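Local coordinates for putative cytochrome P450 hydroxylase (Chondromyces apiculatus DSM 436, PDB 6GMF), which binds a cysteine-ligated heme and acts as a terpene monooxygenase, probably hydroxylating its substrates with activated molecular oxygen, at residues Ala187-Val192 against Asp203-Leu208; Ala258-Leu263 against Gly365-Val370; Val303-Leu308 against Pro378-Arg383. All coordinates share one frame; numbering follows the deposited sequence.

Contact 1: residues Ala187-Val192 against Asp203-Leu208; sequences AYFSEV and DLISQL
At the connection between the G and H helices of the cytochrome P450 fold, Ile205 packs against Phe189 and Val192. Helix 177-198 supplies the last two, one helical turn apart, and Ile205 comes from the first turn of helix 204-210. Its CG1 lies anti to the carbonyl carbon (chi1 -58°), which sends the longer branch across to helix 177-198. Ile205 CD1 ends 3.8 Å from Phe189 CD1, approaching the ring obliquely, while Ile205 CG1 meets Val192 CG1 at 4.2 Å, the two side chains crossing at about a right angle. Branched and aromatic groups suit this place because all three residues are buried and no polar bond joins the segments. The polar work is done at the helix start, where Asp203 is the N-cap. Asp203 OD2 accepts from Ser206 N at 2.9 Å (N-H...O 160°), the donor lying above the carboxylate plane, and Asp203 OD1 takes Ser206 OG at 2.7 Å on the syn side. A salt bridge to Arg196 gives OD1 a partner on helix 177-198. Leu224 of helix 220-251 also touches Phe189. This is the G-to-H connection of the cytochrome P450 fold, two consecutive helices packed through apolar side chains beside an N-capped helix start.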
ATOM      1  N   ALA A 187     -10.683  11.204 -18.166  1.00 20.74           N
ATOM      2  CA  ALA A 187     -10.758  11.942 -19.410  1.00 21.00           C
ATOM      3  C   ALA A 187      -9.371  11.929 -20.062  1.00 21.45           C
ATOM      4  O   ALA A 187      -9.188  11.587 -21.235  1.00 24.56           O
ATOM      5  CB  ALA A 187     -11.269  13.337 -19.128  1.00 24.92           C
ATOM      6  N   TYR A 188      -8.356  12.216 -19.253  1.00 18.87           N
ATOM      7  CA  TYR A 188      -7.029  12.244 -19.759  1.00 19.29           C
ATOM      8  C   TYR A 188      -6.600  10.842 -20.203  1.00 20.31           C
ATOM      9  O   TYR A 188      -6.086  10.630 -21.334  1.00 19.67           O
ATOM     10  CB  TYR A 188      -6.067  12.791 -18.698  1.00 17.92           C
ATOM     11  CG  TYR A 188      -4.627  12.672 -19.148  1.00 17.02           C
ATOM     12  CD1 TYR A 188      -4.190  13.373 -20.261  1.00 17.94           C
ATOM     13  CD2 TYR A 188      -3.704  11.846 -18.513  1.00 17.69           C
ATOM     14  CE1 TYR A 188      -2.888  13.275 -20.726  1.00 20.37           C
ATOM     15  CE2 TYR A 188      -2.397  11.740 -18.966  1.00 18.57           C
ATOM     16  CZ  TYR A 188      -1.995  12.451 -20.081  1.00 21.07           C
ATOM     17  OH  TYR A 188      -0.712  12.363 -20.539  1.00 23.31           O
ATOM     18  N   PHE A 189      -6.782   9.839 -19.349  1.00 19.58           N
ATOM     19  CA  PHE A 189      -6.276   8.524 -19.781  1.00 19.38           C
ATOM     20  C   PHE A 189      -7.094   7.942 -20.940  1.00 19.55           C
ATOM     21  O   PHE A 189      -6.569   7.161 -21.692  1.00 21.84           O
ATOM     22  CB  PHE A 189      -6.124   7.610 -18.567  1.00 19.38           C
ATOM     23  CG  PHE A 189      -4.824   7.840 -17.869  1.00 19.28           C
ATOM     24  CD1 PHE A 189      -3.655   7.319 -18.392  1.00 22.04           C
ATOM     25  CD2 PHE A 189      -4.776   8.575 -16.707  1.00 20.51           C
ATOM     26  CE1 PHE A 189      -2.440   7.566 -17.774  1.00 22.20           C
ATOM     27  CE2 PHE A 189      -3.572   8.772 -16.056  1.00 21.45           C
ATOM     28  CZ  PHE A 189      -2.403   8.293 -16.608  1.00 22.68           C
ATOM     29  N   SER A 190      -8.337   8.373 -21.118  1.00 18.90           N
ATOM     30  CA  SER A 190      -9.117   7.963 -22.325  1.00 23.08           C
ATOM     31  C   SER A 190      -8.391   8.464 -23.577  1.00 23.73           C
ATOM     32  O   SER A 190      -8.243   7.750 -24.565  1.00 25.06           O
ATOM     33  CB  SER A 190     -10.529   8.502 -22.306  1.00 27.17           C
ATOM     34  OG  SER A 190     -11.278   7.956 -21.257  1.00 30.70           O
ATOM     35  N   GLU A 191      -7.954   9.730 -23.517  1.00 23.85           N
ATOM     36  CA  GLU A 191      -7.314  10.373 -24.618  1.00 24.12           C
ATOM     37  C   GLU A 191      -5.995   9.653 -24.891  1.00 21.60           C
ATOM     38  O   GLU A 191      -5.660   9.396 -26.052  1.00 26.24           O
ATOM     39  CB  GLU A 191      -7.078  11.850 -24.302  1.00 27.28           C
ATOM     40  CG  GLU A 191      -6.910  12.713 -25.534  1.00 31.95           C
ATOM     41  N   VAL A 192      -5.257   9.358 -23.806  1.00 24.05           N
ATOM     42  CA  VAL A 192      -3.968   8.675 -23.860  1.00 23.99           C
ATOM     43  C   VAL A 192      -4.170   7.321 -24.549  1.00 25.25           C
ATOM     44  O   VAL A 192      -3.377   6.930 -25.412  1.00 23.14           O
ATOM     45  CB  VAL A 192      -3.348   8.473 -22.458  1.00 26.32           C
ATOM     46  CG1 VAL A 192      -2.148   7.553 -22.511  1.00 25.81           C
ATOM     47  CG2 VAL A 192      -2.959   9.791 -21.783  1.00 27.92           C
ATOM     48  N   ASP A 203       4.994   2.255 -22.588  1.00 25.74           N
ATOM     49  CA  ASP A 203       4.315   2.571 -21.332  1.00 23.81           C
ATOM     50  C   ASP A 203       3.241   1.520 -21.035  1.00 24.34           C
ATOM     51  O   ASP A 203       2.825   0.690 -21.897  1.00 21.13           O
ATOM     52  CB  ASP A 203       3.594   3.917 -21.444  1.00 25.74           C
ATOM     53  CG  ASP A 203       2.498   3.845 -22.491  1.00 22.86           C
ATOM     54  OD1 ASP A 203       2.831   3.944 -23.686  1.00 32.03           O
ATOM     55  OD2 ASP A 203       1.338   3.640 -22.130  1.00 29.39           O
ATOM     56  N   LEU A 204       2.726   1.585 -19.811  1.00 21.67           N
ATOM     57  CA  LEU A 204       1.779   0.610 -19.316  1.00 22.65           C
ATOM     58  C   LEU A 204       0.444   0.676 -20.064  1.00 19.64           C
ATOM     59  O   LEU A 204      -0.242  -0.368 -20.244  1.00 22.19           O
ATOM     60  CB  LEU A 204       1.548   0.909 -17.836  1.00 24.39           C
ATOM     61  CG  LEU A 204       1.674  -0.205 -16.827  1.00 30.12           C
ATOM     62  CD1 LEU A 204       2.787  -1.188 -17.127  1.00 28.91           C
ATOM     63  CD2 LEU A 204       1.833   0.430 -15.455  1.00 28.96           C
ATOM     64  N   ILE A 205       0.020   1.857 -20.491  1.00 20.31           N
ATOM     65  CA  ILE A 205      -1.265   1.928 -21.230  1.00 21.23           C
ATOM     66  C   ILE A 205      -1.127   1.142 -22.537  1.00 21.99           C
ATOM     67  O   ILE A 205      -2.014   0.360 -22.877  1.00 22.87           O
ATOM     68  CB  ILE A 205      -1.757   3.355 -21.485  1.00 21.39           C
ATOM     69  CG1 ILE A 205      -1.942   4.122 -20.170  1.00 23.06           C
ATOM     70  CG2 ILE A 205      -3.043   3.300 -22.320  1.00 21.28           C
ATOM     71  CD1 ILE A 205      -3.120   3.646 -19.323  1.00 22.53           C
ATOM     72  N   SER A 206      -0.019   1.358 -23.238  1.00 22.11           N
ATOM     73  CA  SER A 206       0.268   0.645 -24.499  1.00 22.07           C
ATOM     74  C   SER A 206       0.292  -0.862 -24.259  1.00 23.03           C
ATOM     75  O   SER A 206      -0.300  -1.624 -25.045  1.00 23.68           O
ATOM     76  CB  SER A 206       1.561   1.071 -25.106  1.00 22.15           C
ATOM     77  OG  SER A 206       1.521   2.437 -25.480  1.00 23.19           O
ATOM     78  N   GLN A 207       0.964  -1.278 -23.180  1.00 21.27           N
ATOM     79  CA  GLN A 207       1.127  -2.676 -22.908  1.00 22.48           C
ATOM     80  C   GLN A 207      -0.200  -3.313 -22.480  1.00 22.49           C
ATOM     81  O   GLN A 207      -0.437  -4.473 -22.786  1.00 21.31           O
ATOM     82  CB  GLN A 207       2.223  -2.918 -21.875  1.00 24.05           C
ATOM     83  CG  GLN A 207       3.604  -2.467 -22.304  1.00 24.18           C
ATOM     84  N   LEU A 208      -1.051  -2.601 -21.733  1.00 20.17           N
ATOM     85  CA  LEU A 208      -2.348  -3.100 -21.358  1.00 22.91           C
ATOM     86  C   LEU A 208      -3.226  -3.292 -22.599  1.00 21.72           C
ATOM     87  O   LEU A 208      -3.920  -4.283 -22.697  1.00 23.47           O
ATOM     88  CB  LEU A 208      -3.009  -2.162 -20.332  1.00 20.33           C
ATOM     89  CG  LEU A 208      -2.436  -2.238 -18.910  1.00 19.69           C
ATOM     90  CD1 LEU A 208      -2.764  -0.969 -18.158  1.00 19.24           C
ATOM     91  CD2 LEU A 208      -2.900  -3.472 -18.140  1.00 18.20           C
TER

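Contact 2: residues Ala258-Leu263 against Gly365-Val370; sequences AAQADL and GDIQRV
Gly365 opens the segment by offering its carbonyl to the side-chain amide of Gln260, on helix 253-261. The NE2-to-O distance from Gln260 to Gly365 is 3.0 Å and the N-H...O angle is 174°. Gly365 O lies almost in the plane of the glutamine amide, yet NE2 sits 42° out of the Gly365 carbonyl plane, so the bond is straight at the donor and tilted at the acceptor. Glycine suits the backbone here, whose phi and psi pairing residues bearing a side chain seldom adopt. After the exposed Asp366 comes Ile367, whose CB points toward helix 253-261. Ile367 CD1 comes to 3.6 Å from Gln260 NE2, the two side chains crossing obliquely, and the same buried side chain leans on Leu390 and Thr250. Gln368 and Arg369 then form a short strand that pairs with strand 389-391, and Arg369 makes a salt bridge to Asp251. Glutamine has the length its place needs: extended beyond CG, it spans the distance between helix and loop. Because NE2 also donates to Leu361 O in helix 346-363, one neutral amide ties two backbone carbonyls to helix 253-261 by directional bonds, with little apolar packing between the segments.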
ATOM      1  N   ALA A 258      23.435   0.578  11.981  1.00 29.64           N
ATOM      2  CA  ALA A 258      23.903  -0.650  11.341  1.00 29.37           C
ATOM      3  C   ALA A 258      23.629  -0.599   9.829  1.00 33.99           C
ATOM      4  O   ALA A 258      24.469  -1.002   9.039  1.00 30.69           O
ATOM      5  CB  ALA A 258      23.271  -1.853  11.971  1.00 32.25           C
ATOM      6  N   ALA A 259      22.429  -0.152   9.429  1.00 30.16           N
ATOM      7  CA  ALA A 259      22.056  -0.158   8.007  1.00 29.99           C
ATOM      8  C   ALA A 259      22.824   0.917   7.236  1.00 28.39           C
ATOM      9  O   ALA A 259      23.028   0.751   6.074  1.00 30.14           O
ATOM     10  CB  ALA A 259      20.557   0.020   7.852  1.00 28.51           C
ATOM     11  N   GLN A 260      23.184   2.018   7.898  1.00 29.87           N
ATOM     12  CA  GLN A 260      23.929   3.088   7.263  1.00 30.82           C
ATOM     13  C   GLN A 260      25.353   2.603   6.981  1.00 32.34           C
ATOM     14  O   GLN A 260      25.937   3.005   5.980  1.00 34.81           O
ATOM     15  CB  GLN A 260      23.901   4.357   8.118  1.00 29.88           C
ATOM     16  CG  GLN A 260      22.681   5.219   7.847  1.00 31.75           C
ATOM     17  CD  GLN A 260      22.793   6.599   8.435  1.00 33.91           C
ATOM     18  OE1 GLN A 260      22.987   6.757   9.640  1.00 32.27           O
ATOM     19  NE2 GLN A 260      22.662   7.615   7.588  1.00 33.08           N
ATOM     20  N   ALA A 261      25.883   1.725   7.850  1.00 33.45           N
ATOM     21  CA  ALA A 261      27.231   1.136   7.683  1.00 34.46           C
ATOM     22  C   ALA A 261      27.209  -0.060   6.717  1.00 34.49           C
ATOM     23  O   ALA A 261      28.212  -0.367   6.092  1.00 36.75           O
ATOM     24  CB  ALA A 261      27.788   0.735   9.026  1.00 34.83           C
ATOM     25  N   ASP A 262      26.071  -0.744   6.581  1.00 31.86           N
ATOM     26  CA  ASP A 262      25.950  -1.855   5.655  1.00 30.12           C
ATOM     27  C   ASP A 262      24.612  -1.749   4.909  1.00 32.01           C
ATOM     28  O   ASP A 262      23.590  -2.294   5.341  1.00 28.69           O
ATOM     29  CB  ASP A 262      26.044  -3.203   6.378  1.00 32.94           C
ATOM     30  CG  ASP A 262      25.946  -4.418   5.476  1.00 33.34           C
ATOM     31  OD1 ASP A 262      25.939  -4.254   4.244  1.00 32.70           O
ATOM     32  OD2 ASP A 262      25.828  -5.543   6.016  1.00 38.57           O
ATOM     33  N   LEU A 263      24.660  -1.112   3.738  1.00 30.14           N
ATOM     34  CA  LEU A 263      23.490  -0.912   2.913  1.00 29.80           C
ATOM     35  C   LEU A 263      22.887  -2.223   2.396  1.00 30.27           C
ATOM     36  O   LEU A 263      21.722  -2.234   2.017  1.00 27.72           O
ATOM     37  CB  LEU A 263      23.887   0.012   1.761  1.00 33.07           C
ATOM     38  CG  LEU A 263      24.241   1.432   2.204  1.00 36.75           C
ATOM     39  CD1 LEU A 263      24.650   2.280   1.011  1.00 37.27           C
ATOM     40  CD2 LEU A 263      23.088   2.094   2.950  1.00 33.40           C
ATOM     41  N   GLY A 365      23.724  12.042   6.748  1.00 34.63           N
ATOM     42  CA  GLY A 365      24.487  11.722   7.957  1.00 35.97           C
ATOM     43  C   GLY A 365      23.556  11.199   9.023  1.00 34.99           C
ATOM     44  O   GLY A 365      22.648  10.436   8.708  1.00 40.55           O
ATOM     45  N   ASP A 366      23.801  11.560  10.280  1.00 33.28           N
ATOM     46  CA  ASP A 366      22.918  11.247  11.378  1.00 33.25           C
ATOM     47  C   ASP A 366      21.508  11.753  11.064  1.00 34.26           C
ATOM     48  O   ASP A 366      21.329  12.931  10.708  1.00 36.23           O
ATOM     49  CB  ASP A 366      23.385  11.885  12.683  1.00 37.03           C
ATOM     50  CG  ASP A 366      24.668  11.308  13.252  1.00 44.02           C
ATOM     51  OD1 ASP A 366      25.214  10.339  12.648  1.00 44.83           O
ATOM     52  OD2 ASP A 366      25.118  11.843  14.292  1.00 47.00           O
ATOM     53  N   ILE A 367      20.529  10.845  11.158  1.00 30.50           N
ATOM     54  CA  ILE A 367      19.135  11.155  10.921  1.00 27.16           C
ATOM     55  C   ILE A 367      18.390  11.033  12.239  1.00 28.23           C
ATOM     56  O   ILE A 367      18.478   9.993  12.903  1.00 31.21           O
ATOM     57  CB  ILE A 367      18.548  10.204   9.860  1.00 29.00           C
ATOM     58  CG1 ILE A 367      19.378  10.236   8.574  1.00 28.33           C
ATOM     59  CG2 ILE A 367      17.086  10.520   9.592  1.00 28.94           C
ATOM     60  CD1 ILE A 367      19.297   8.974   7.736  1.00 29.15           C
ATOM     61  N   GLN A 368      17.604  12.052  12.577  1.00 27.15           N
ATOM     62  CA  GLN A 368      16.816  12.077  13.785  1.00 27.91           C
ATOM     63  C   GLN A 368      15.472  12.680  13.435  1.00 26.03           C
ATOM     64  O   GLN A 368      15.394  13.465  12.494  1.00 27.06           O
ATOM     65  CB  GLN A 368      17.454  12.932  14.873  1.00 31.08           C
ATOM     66  CG  GLN A 368      18.762  12.369  15.384  1.00 37.69           C
ATOM     67  CD  GLN A 368      18.989  12.751  16.831  1.00 43.00           C
ATOM     68  OE1 GLN A 368      18.550  13.809  17.285  1.00 44.82           O
ATOM     69  NE2 GLN A 368      19.648  11.868  17.570  1.00 46.84           N
ATOM     70  N   ARG A 369      14.453  12.340  14.212  1.00 23.44           N
ATOM     71  CA  ARG A 369      13.216  13.027  14.118  1.00 26.70           C
ATOM     72  C   ARG A 369      13.366  14.355  14.852  1.00 25.51           C
ATOM     73  O   ARG A 369      14.081  14.458  15.828  1.00 31.28           O
ATOM     74  CB  ARG A 369      12.050  12.210  14.680  1.00 26.62           C
ATOM     75  CG  ARG A 369      11.771  10.919  13.931  1.00 24.77           C
ATOM     76  CD  ARG A 369      10.338  10.487  14.198  1.00 24.67           C
ATOM     77  NE  ARG A 369      10.183  10.100  15.603  1.00 26.07           N
ATOM     78  CZ  ARG A 369      10.312   8.857  16.059  1.00 27.38           C
ATOM     79  NH1 ARG A 369      10.880   7.915  15.305  1.00 23.92           N
ATOM     80  NH2 ARG A 369       9.841   8.567  17.270  1.00 26.27           N
ATOM     81  N   VAL A 370      12.619  15.349  14.408  1.00 25.56           N
ATOM     82  CA  VAL A 370      12.480  16.581  15.183  1.00 27.47           C
ATOM     83  C   VAL A 370      11.693  16.260  16.463  1.00 27.86           C
ATOM     84  O   VAL A 370      12.081  16.681  17.563  1.00 27.95           O
ATOM     85  CB  VAL A 370      11.830  17.705  14.366  1.00 29.08           C
ATOM     86  CG1 VAL A 370      11.466  18.885  15.271  1.00 31.02           C
ATOM     87  CG2 VAL A 370      12.742  18.143  13.213  1.00 28.72           C
TER

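Contact 3: residues Val303-Leu308 against Pro378-Arg383; sequences VVLPLL and PSFFIR
Leu305 and Leu307 face Phe380 and Phe381 where the end of a strand runs past a compact turn. Strand 303-306 finishes in an inverse gamma turn centred on Leu307, which is also the N-cap of helix 308-312, and the CA atoms of Leu307 and Phe381 are 9.2 Å apart. On the other side Ser379 curls the chain: Ser379 OG accepts from Phe381 N at 3.2 Å and from Ile382 N at 3.1 Å, the ST turn and ST motif that a short hydroxyl side chain can make. That curl presents both phenyl rings to the leucines. Leu305 CD1 touches Phe381 CE1 at 4.0 Å, the side chains crossing at about a right angle, and also lies near the plane of the Phe380 ring, at its edge. Leu307 CD2 meets Phe380 CZ at 4.1 Å. Phe380 swings its ring to the leucines through a chi1 of -179°, which sets CG opposite the backbone N, and Phe380 CD2 sits 4.0 Å above the Phe381 ring plane, toward the rim. Leu307 also packs on Phe20 and Leu23 of helix 16-26, and Phe381 meets the ring of Phe284. Strand 303-306 lies between strands 38-40 and 285-287, and just beyond it Leu308 touches the heme.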
ATOM      1  N   VAL A 303     -19.431  -7.514   6.701  1.00 20.69           N
ATOM      2  CA  VAL A 303     -18.102  -7.020   6.288  1.00 21.98           C
ATOM      3  C   VAL A 303     -17.068  -7.473   7.319  1.00 18.68           C
ATOM      4  O   VAL A 303     -17.279  -7.327   8.531  1.00 19.98           O
ATOM      5  CB  VAL A 303     -18.112  -5.499   6.126  1.00 21.96           C
ATOM      6  CG1 VAL A 303     -16.706  -4.965   5.844  1.00 22.91           C
ATOM      7  CG2 VAL A 303     -19.094  -5.111   5.028  1.00 25.77           C
ATOM      8  N   VAL A 304     -15.938  -7.992   6.823  1.00 19.83           N
ATOM      9  CA  VAL A 304     -14.945  -8.604   7.637  1.00 20.77           C
ATOM     10  C   VAL A 304     -13.614  -7.950   7.287  1.00 18.14           C
ATOM     11  O   VAL A 304     -13.342  -7.808   6.119  1.00 19.13           O
ATOM     12  CB  VAL A 304     -14.859 -10.115   7.371  1.00 20.48           C
ATOM     13  CG1 VAL A 304     -13.700 -10.741   8.119  1.00 24.48           C
ATOM     14  CG2 VAL A 304     -16.178 -10.802   7.714  1.00 21.24           C
ATOM     15  N   LEU A 305     -12.879  -7.531   8.319  1.00 17.42           N
ATOM     16  CA  LEU A 305     -11.560  -6.919   8.176  1.00 17.13           C
ATOM     17  C   LEU A 305     -10.506  -7.889   8.680  1.00 17.23           C
ATOM     18  O   LEU A 305     -10.271  -7.995   9.886  1.00 19.76           O
ATOM     19  CB  LEU A 305     -11.484  -5.622   8.991  1.00 16.79           C
ATOM     20  CG  LEU A 305     -12.561  -4.563   8.739  1.00 18.94           C
ATOM     21  CD1 LEU A 305     -12.237  -3.362   9.597  1.00 20.17           C
ATOM     22  CD2 LEU A 305     -12.597  -4.175   7.303  1.00 18.09           C
ATOM     23  N   PRO A 306      -9.825  -8.603   7.766  1.00 18.11           N
ATOM     24  CA  PRO A 306      -8.641  -9.355   8.138  1.00 18.32           C
ATOM     25  C   PRO A 306      -7.540  -8.352   8.515  1.00 16.32           C
ATOM     26  O   PRO A 306      -7.177  -7.484   7.692  1.00 16.91           O
ATOM     27  CB  PRO A 306      -8.288 -10.159   6.888  1.00 18.75           C
ATOM     28  CG  PRO A 306      -9.478 -10.042   5.987  1.00 19.94           C
ATOM     29  CD  PRO A 306     -10.157  -8.736   6.339  1.00 18.61           C
ATOM     30  N   LEU A 307      -7.090  -8.406   9.768  1.00 16.23           N
ATOM     31  CA  LEU A 307      -6.191  -7.396  10.309  1.00 16.18           C
ATOM     32  C   LEU A 307      -4.769  -7.864  10.014  1.00 15.96           C
ATOM     33  O   LEU A 307      -4.198  -8.595  10.822  1.00 16.35           O
ATOM     34  CB  LEU A 307      -6.398  -7.263  11.812  1.00 17.02           C
ATOM     35  CG  LEU A 307      -7.812  -6.833  12.244  1.00 16.63           C
ATOM     36  CD1 LEU A 307      -7.911  -6.799  13.764  1.00 18.33           C
ATOM     37  CD2 LEU A 307      -8.176  -5.486  11.687  1.00 19.95           C
ATOM     38  N   LEU A 308      -4.294  -7.535   8.815  1.00 14.51           N
ATOM     39  CA  LEU A 308      -2.925  -7.909   8.404  1.00 14.91           C
ATOM     40  C   LEU A 308      -1.905  -7.486   9.480  1.00 15.50           C
ATOM     41  O   LEU A 308      -0.942  -8.252   9.754  1.00 15.97           O
ATOM     42  CB  LEU A 308      -2.592  -7.229   7.078  1.00 14.16           C
ATOM     43  CG  LEU A 308      -3.552  -7.519   5.933  1.00 14.11           C
ATOM     44  CD1 LEU A 308      -3.034  -6.841   4.701  1.00 15.53           C
ATOM     45  CD2 LEU A 308      -3.746  -8.991   5.713  1.00 15.92           C
ATOM     46  N   PRO A 378      -4.882  10.097  10.415  1.00 29.47           N
ATOM     47  CA  PRO A 378      -6.035   9.587  11.139  1.00 30.06           C
ATOM     48  C   PRO A 378      -6.759   8.514  10.303  1.00 31.73           C
ATOM     49  O   PRO A 378      -7.890   8.720   9.829  1.00 33.67           O
ATOM     50  CB  PRO A 378      -6.847  10.884  11.360  1.00 29.76           C
ATOM     51  CG  PRO A 378      -6.571  11.703  10.132  1.00 31.83           C
ATOM     52  CD  PRO A 378      -5.119  11.418   9.804  1.00 32.38           C
ATOM     53  N   SER A 379      -6.064   7.389  10.080  1.00 26.83           N
ATOM     54  CA  SER A 379      -6.592   6.241   9.376  1.00 25.72           C
ATOM     55  C   SER A 379      -6.198   4.972  10.138  1.00 24.14           C
ATOM     56  O   SER A 379      -5.025   4.755  10.512  1.00 27.27           O
ATOM     57  CB  SER A 379      -6.150   6.209   7.922  1.00 24.75           C
ATOM     58  OG  SER A 379      -6.653   5.051   7.241  1.00 25.98           O
ATOM     59  N   PHE A 380      -7.212   4.162  10.420  1.00 22.33           N
ATOM     60  CA  PHE A 380      -7.054   2.815  10.937  1.00 20.87           C
ATOM     61  C   PHE A 380      -6.546   1.871   9.849  1.00 20.14           C
ATOM     62  O   PHE A 380      -5.881   0.869  10.155  1.00 21.27           O
ATOM     63  CB  PHE A 380      -8.421   2.287  11.378  1.00 21.84           C
ATOM     64  CG  PHE A 380      -8.414   0.907  11.967  1.00 20.73           C
ATOM     65  CD1 PHE A 380      -7.848   0.673  13.211  1.00 20.99           C
ATOM     66  CD2 PHE A 380      -9.033  -0.151  11.320  1.00 20.27           C
ATOM     67  CE1 PHE A 380      -7.875  -0.582  13.793  1.00 19.58           C
ATOM     68  CE2 PHE A 380      -9.076  -1.405  11.911  1.00 22.88           C
ATOM     69  CZ  PHE A 380      -8.478  -1.636  13.138  1.00 20.85           C
ATOM     70  N   PHE A 381      -6.885   2.209   8.610  1.00 19.23           N
ATOM     71  CA  PHE A 381      -6.727   1.298   7.469  1.00 19.34           C
ATOM     72  C   PHE A 381      -5.327   1.390   6.885  1.00 18.76           C
ATOM     73  O   PHE A 381      -4.775   0.331   6.564  1.00 18.31           O
ATOM     74  CB  PHE A 381      -7.804   1.594   6.434  1.00 21.45           C
ATOM     75  CG  PHE A 381      -9.167   1.406   7.051  1.00 24.14           C
ATOM     76  CD1 PHE A 381      -9.727   0.146   7.161  1.00 27.57           C
ATOM     77  CD2 PHE A 381      -9.836   2.476   7.622  1.00 28.43           C
ATOM     78  CE1 PHE A 381     -10.965  -0.033   7.761  1.00 30.06           C
ATOM     79  CE2 PHE A 381     -11.082   2.297   8.207  1.00 27.77           C
ATOM     80  CZ  PHE A 381     -11.630   1.040   8.303  1.00 29.45           C
ATOM     81  N   ILE A 382      -4.801   2.608   6.703  1.00 18.14           N
ATOM     82  CA  ILE A 382      -3.448   2.829   6.200  1.00 19.40           C
ATOM     83  C   ILE A 382      -2.660   3.497   7.311  1.00 21.59           C
ATOM     84  O   ILE A 382      -3.050   4.592   7.772  1.00 24.80           O
ATOM     85  CB  ILE A 382      -3.459   3.703   4.939  1.00 20.38           C
ATOM     86  CG1 ILE A 382      -4.255   3.059   3.815  1.00 22.33           C
ATOM     87  CG2 ILE A 382      -2.028   3.966   4.480  1.00 22.87           C
ATOM     88  CD1 ILE A 382      -3.576   1.849   3.251  1.00 23.91           C
ATOM     89  N   ARG A 383      -1.536   2.894   7.687  1.00 18.13           N
ATOM     90  CA  ARG A 383      -0.654   3.387   8.777  1.00 21.46           C
ATOM     91  C   ARG A 383       0.481   4.215   8.142  1.00 19.86           C
ATOM     92  O   ARG A 383       1.328   3.651   7.430  1.00 19.67           O
ATOM     93  CB  ARG A 383      -0.106   2.180   9.541  1.00 20.27           C
ATOM     94  CG  ARG A 383       0.861   2.544  10.649  1.00 23.79           C
ATOM     95  CD  ARG A 383       0.120   2.821  11.923  1.00 23.27           C
ATOM     96  NE  ARG A 383       1.002   2.687  13.098  1.00 23.12           N
ATOM     97  CZ  ARG A 383       0.931   3.359  14.242  1.00 27.07           C
ATOM     98  NH1 ARG A 383      -0.064   4.176  14.479  1.00 29.05           N
ATOM     99  NH2 ARG A 383       1.876   3.194  15.152  1.00 28.50           N
TER

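Contacts 1 and 3 are buried and wholly apolar between their segments, whereas contact 2, only partly buried, rests on a hydrogen bond. The first joins two helices that follow one another in the chain; the second links a helix to a loop running into a small antiparallel sheet, and the third sets a strand of the larger sheet against a turn. Contact 2 includes strand 368-369 and contact 3 the loop that follows it before strand 389-391; their segments alternate in sequence, although their centres are 30 Å apart. Contacts 1 and 3 lie on opposite sides of the chain's centre. Contact 3 is the most central and includes a heme-pocket residue, while contacts 1 and 2 lie farther out, away from the annotated sites.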